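Argininosuccinate lyase (Chelativorans sp., PDB 6RXA) cleaves carbon–nitrogen bonds as an EDDS lyase of the aspartase/fumarase superfamily, and is probably able to split argininosuccinate into fumarate and L-arginine. Local coordinates at residues Y190-A204 against L219-V232. The protein carries 2 engineered substitutions. Numbering follows the deposited sequence.
Sequences YARINLCPLGAAATA and LGFDGLVVNSIEGV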
# COMPACT_ATOMS: atom_id res chain seq x y z
N TYR A 190 -8.11 -21.81 2.71
CA TYR A 190 -9.26 -22.53 2.18
C TYR A 190 -10.24 -22.89 3.29
O TYR A 190 -11.46 -22.82 3.11
CB TYR A 190 -8.79 -23.78 1.44
CG TYR A 190 -9.91 -24.49 0.69
CD1 TYR A 190 -10.27 -24.08 -0.59
CD2 TYR A 190 -10.60 -25.56 1.26
CE1 TYR A 190 -11.28 -24.73 -1.28
CE2 TYR A 190 -11.62 -26.21 0.57
CZ TYR A 190 -11.95 -25.79 -0.70
OH TYR A 190 -12.95 -26.43 -1.40
N ALA A 191 -9.72 -23.27 4.46
CA ALA A 191 -10.60 -23.69 5.54
C ALA A 191 -11.48 -22.54 6.03
O ALA A 191 -12.59 -22.79 6.55
CB ALA A 191 -9.79 -24.26 6.70
N ARG A 192 -11.00 -21.30 5.91
CA ARG A 192 -11.79 -20.13 6.29
C ARG A 192 -12.71 -19.68 5.16
O ARG A 192 -13.80 -19.16 5.44
CB ARG A 192 -10.89 -18.99 6.76
CG ARG A 192 -10.41 -19.16 8.21
CD ARG A 192 -9.49 -18.02 8.67
NE ARG A 192 -8.16 -18.06 8.08
CZ ARG A 192 -7.17 -18.83 8.53
NH1 ARG A 192 -7.36 -19.63 9.58
NH2 ARG A 192 -5.99 -18.81 7.94
N ILE A 193 -12.30 -19.84 3.89
CA ILE A 193 -13.18 -19.49 2.77
C ILE A 193 -14.36 -20.44 2.71
O ILE A 193 -15.49 -20.03 2.42
CB ILE A 193 -12.39 -19.49 1.45
CG1 ILE A 193 -11.48 -18.26 1.37
CG2 ILE A 193 -13.33 -19.50 0.25
CD1 ILE A 193 -10.66 -18.15 0.13
N ASN A 194 -14.12 -21.72 2.98
CA ASN A 194 -15.13 -22.75 2.75
C ASN A 194 -16.06 -22.93 3.95
O ASN A 194 -16.29 -24.04 4.44
CB ASN A 194 -14.47 -24.07 2.37
CG ASN A 194 -15.45 -25.02 1.72
OD1 ASN A 194 -16.46 -24.58 1.17
ND2 ASN A 194 -15.17 -26.31 1.78
N LEU A 195 -16.62 -21.82 4.39
CA LEU A 195 -17.62 -21.75 5.45
C LEU A 195 -18.83 -20.99 4.92
O LEU A 195 -18.68 -19.98 4.24
CB LEU A 195 -17.04 -21.00 6.66
CG LEU A 195 -15.83 -21.64 7.32
CD1 LEU A 195 -15.27 -20.71 8.38
CD2 LEU A 195 -16.21 -22.97 7.94
N CYS A 196 -20.03 -21.49 5.23
CA CYS A 196 -21.24 -20.97 4.62
C CYS A 196 -21.90 -19.91 5.50
O CYS A 196 -22.25 -20.21 6.65
CB CYS A 196 -22.23 -22.11 4.39
SG CYS A 196 -23.64 -21.58 3.43
N PRO A 197 -22.13 -18.70 5.00
CA PRO A 197 -22.82 -17.66 5.78
C PRO A 197 -24.33 -17.62 5.55
O PRO A 197 -25.01 -16.80 6.18
CB PRO A 197 -22.18 -16.37 5.27
CG PRO A 197 -21.96 -16.67 3.80
CD PRO A 197 -21.57 -18.14 3.74
N LEU A 198 -24.87 -18.46 4.68
CA LEU A 198 -26.30 -18.43 4.41
C LEU A 198 -27.09 -18.76 5.66
O LEU A 198 -26.73 -19.65 6.44
CB LEU A 198 -26.62 -19.40 3.28
CG LEU A 198 -26.10 -18.88 1.95
CD1 LEU A 198 -26.07 -19.99 0.92
CD2 LEU A 198 -26.95 -17.70 1.44
N GLY A 199 -28.19 -18.04 5.85
CA GLY A 199 -28.98 -18.09 7.06
C GLY A 199 -28.79 -16.87 7.93
O GLY A 199 -29.61 -16.62 8.82
N ALA A 200 -27.73 -16.10 7.69
CA ALA A 200 -27.58 -14.81 8.34
C ALA A 200 -28.61 -13.80 7.84
O ALA A 200 -28.89 -12.81 8.53
CB ALA A 200 -26.18 -14.26 8.08
N ALA A 201 -29.17 -14.03 6.66
CA ALA A 201 -30.15 -13.12 6.05
C ALA A 201 -29.54 -11.72 6.01
O ALA A 201 -28.42 -11.56 5.49
CB ALA A 201 -31.51 -13.25 6.72
N ALA A 202 -30.22 -10.69 6.52
CA ALA A 202 -29.71 -9.33 6.41
C ALA A 202 -28.46 -9.12 7.24
O ALA A 202 -27.59 -8.33 6.85
CB ALA A 202 -30.78 -8.34 6.86
N THR A 203 -28.35 -9.81 8.37
CA THR A 203 -27.31 -9.62 9.37
C THR A 203 -27.73 -10.18 10.74
O THR A 203 -26.90 -10.24 11.65
CB THR A 203 -26.97 -8.14 9.57
OG1 THR A 203 -25.90 -8.01 10.52
CG2 THR A 203 -28.20 -7.36 10.06
N ALA A 204 -29.00 -10.56 10.91
CA ALA A 204 -29.51 -10.97 12.22
C ALA A 204 -30.26 -12.29 12.16
O ALA A 204 -31.00 -12.62 13.09
CB ALA A 204 -30.41 -9.88 12.82
N LEU A 219 -24.22 -26.90 -0.96
CA LEU A 219 -23.31 -26.01 -1.68
C LEU A 219 -21.85 -26.37 -1.44
O LEU A 219 -20.97 -25.59 -1.83
CB LEU A 219 -23.57 -24.55 -1.30
CG LEU A 219 -24.96 -24.05 -1.73
CD1 LEU A 219 -25.28 -22.75 -1.02
CD2 LEU A 219 -25.03 -23.85 -3.24
N GLY A 220 -21.57 -27.51 -0.82
CA GLY A 220 -20.20 -27.97 -0.68
C GLY A 220 -19.38 -27.33 0.42
O GLY A 220 -18.17 -27.59 0.49
N PHE A 221 -19.97 -26.51 1.27
CA PHE A 221 -19.21 -25.90 2.36
C PHE A 221 -18.92 -26.94 3.44
O PHE A 221 -19.66 -27.91 3.61
CB PHE A 221 -19.98 -24.74 2.95
CG PHE A 221 -20.06 -23.52 2.06
CD1 PHE A 221 -19.01 -22.62 2.01
CD2 PHE A 221 -21.19 -23.26 1.31
CE1 PHE A 221 -19.08 -21.49 1.22
CE2 PHE A 221 -21.27 -22.12 0.52
CZ PHE A 221 -20.21 -21.23 0.48
N ASP A 222 -17.83 -26.71 4.18
CA ASP A 222 -17.38 -27.65 5.21
C ASP A 222 -17.83 -27.26 6.62
O ASP A 222 -17.57 -28.02 7.56
CB ASP A 222 -15.86 -27.78 5.17
CG ASP A 222 -15.37 -28.53 3.95
OD1 ASP A 222 -16.11 -29.39 3.45
OD2 ASP A 222 -14.24 -28.23 3.48
N GLY A 223 -18.51 -26.13 6.77
CA GLY A 223 -18.96 -25.66 8.07
C GLY A 223 -19.66 -24.35 7.84
O GLY A 223 -19.80 -23.89 6.70
N LEU A 224 -20.13 -23.74 8.94
CA LEU A 224 -20.86 -22.49 8.89
C LEU A 224 -19.98 -21.33 9.35
O LEU A 224 -19.08 -21.49 10.17
CB LEU A 224 -22.07 -22.52 9.82
CG LEU A 224 -23.12 -23.59 9.52
CD1 LEU A 224 -24.26 -23.47 10.50
CD2 LEU A 224 -23.61 -23.50 8.08
N VAL A 225 -20.25 -20.14 8.80
CA VAL A 225 -19.95 -18.90 9.50
C VAL A 225 -21.12 -18.75 10.47
O VAL A 225 -22.27 -18.56 10.04
CB VAL A 225 -19.87 -17.70 8.56
CG1 VAL A 225 -19.57 -16.43 9.38
CG2 VAL A 225 -18.84 -17.89 7.45
N VAL A 226 -20.87 -18.89 11.76
CA VAL A 226 -21.97 -19.11 12.69
C VAL A 226 -22.73 -17.81 12.96
O VAL A 226 -23.90 -17.69 12.59
CB VAL A 226 -21.49 -19.79 13.99
CG1 VAL A 226 -22.65 -19.95 14.98
CG2 VAL A 226 -20.86 -21.14 13.66
N ASN A 227 -22.07 -16.85 13.59
CA ASN A 227 -22.74 -15.61 13.97
C ASN A 227 -23.21 -14.85 12.73
O ASN A 227 -22.48 -14.71 11.75
CB ASN A 227 -21.79 -14.76 14.81
CG ASN A 227 -22.40 -13.45 15.21
OD1 ASN A 227 -22.42 -12.51 14.43
ND2 ASN A 227 -22.91 -13.38 16.45
N SER A 228 -24.47 -14.40 12.78
CA SER A 228 -25.10 -13.80 11.60
C SER A 228 -24.46 -12.48 11.19
O SER A 228 -24.42 -12.17 10.00
CB SER A 228 -26.60 -13.60 11.84
OG SER A 228 -26.82 -12.76 12.96
N ILE A 229 -23.96 -11.69 12.15
CA ILE A 229 -23.22 -10.49 11.78
C ILE A 229 -21.92 -10.87 11.09
O ILE A 229 -21.58 -10.33 10.03
CB ILE A 229 -22.97 -9.58 13.00
CG1 ILE A 229 -24.28 -9.02 13.53
CG2 ILE A 229 -22.00 -8.46 12.63
CD1 ILE A 229 -24.16 -8.59 14.99
N GLU A 230 -21.18 -11.82 11.66
CA GLU A 230 -19.96 -12.27 11.00
C GLU A 230 -20.27 -12.82 9.61
O GLU A 230 -19.46 -12.65 8.69
CB GLU A 230 -19.27 -13.31 11.88
CG GLU A 230 -17.95 -13.86 11.33
CD GLU A 230 -16.83 -12.85 11.27
OE1 GLU A 230 -17.05 -11.63 11.47
OE2 GLU A 230 -15.69 -13.28 11.00
N GLY A 231 -21.45 -13.43 9.44
CA GLY A 231 -21.81 -13.97 8.14
C GLY A 231 -21.89 -12.92 7.04
O GLY A 231 -21.56 -13.19 5.89
N VAL A 232 -22.35 -11.71 7.38
CA VAL A 232 -22.45 -10.65 6.37
C VAL A 232 -21.35 -9.60 6.44
O VAL A 232 -20.98 -9.00 5.41
CB VAL A 232 -23.85 -9.97 6.36
CG1 VAL A 232 -24.94 -11.01 6.06
CG2 VAL A 232 -24.12 -9.21 7.67
O HOH W 1 -16.10 -29.25 0.67
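Asn194 and Asp222 are joined twice. Asp222 N donates to Asn194 O at 3.1 Å, nearly straight. The side-chain bond from Asn194 ND2 to Asp222 OD2 is short, 2.7 Å, but bent and weak, with the amide and carboxylate planes 70° apart. A water accepts from Asn194 ND2 and donates to Gly220 O and Asp222 OD1. Asn194 OD1 takes its hydrogen bond from Arg125 of helix 112-147, whose other terminal nitrogen binds Leu219 O.

Next along the chain, Cys196 N donates to Gly223 O at 2.8 Å, and Val225 N returns a bond to Cys196 O at 2.9 Å. The two bonds make a single beta bridge between Cys196 and Leu224. In this member of the aspartase/fumarase superfamily the bridge ties the chain leaving helix 168-193 to the loop that leads into helix 228-233. Gly223 N is buried without a partner.

Phe221 lies against this bridge. Cys196 CB sits over one ring face in a CH-pi contact, 3.8 Å from the centroid, and SG approaches obliquely. The sulfur points away from the Cys196 amide nitrogen (chi1 -172°), which carries it to the CD2-CE2 side of the ring. It also accepts a long hydrogen bond from Leu198 N, 3.6 Å from Cys196 SG. Replacing Phe221 by an alanine is likely to open a gap beside Cys196 and leave Cys196 CB and SG without their aromatic partner.

Asn227 caps helix 228-233: its OD1 accepts from Glu230 N in the carbonyl plane, and weakly from Ile229 N. Ser228 OG lies 2.8 Å from Thr203 O, but its hydrogen may point elsewhere. Ala200 CB packs on Ser228 and on Val232 CG1. The Val232 side chain lies about 4 Å from that of Asn113, a succinate-binding residue, though no succinate is bound to this chain here.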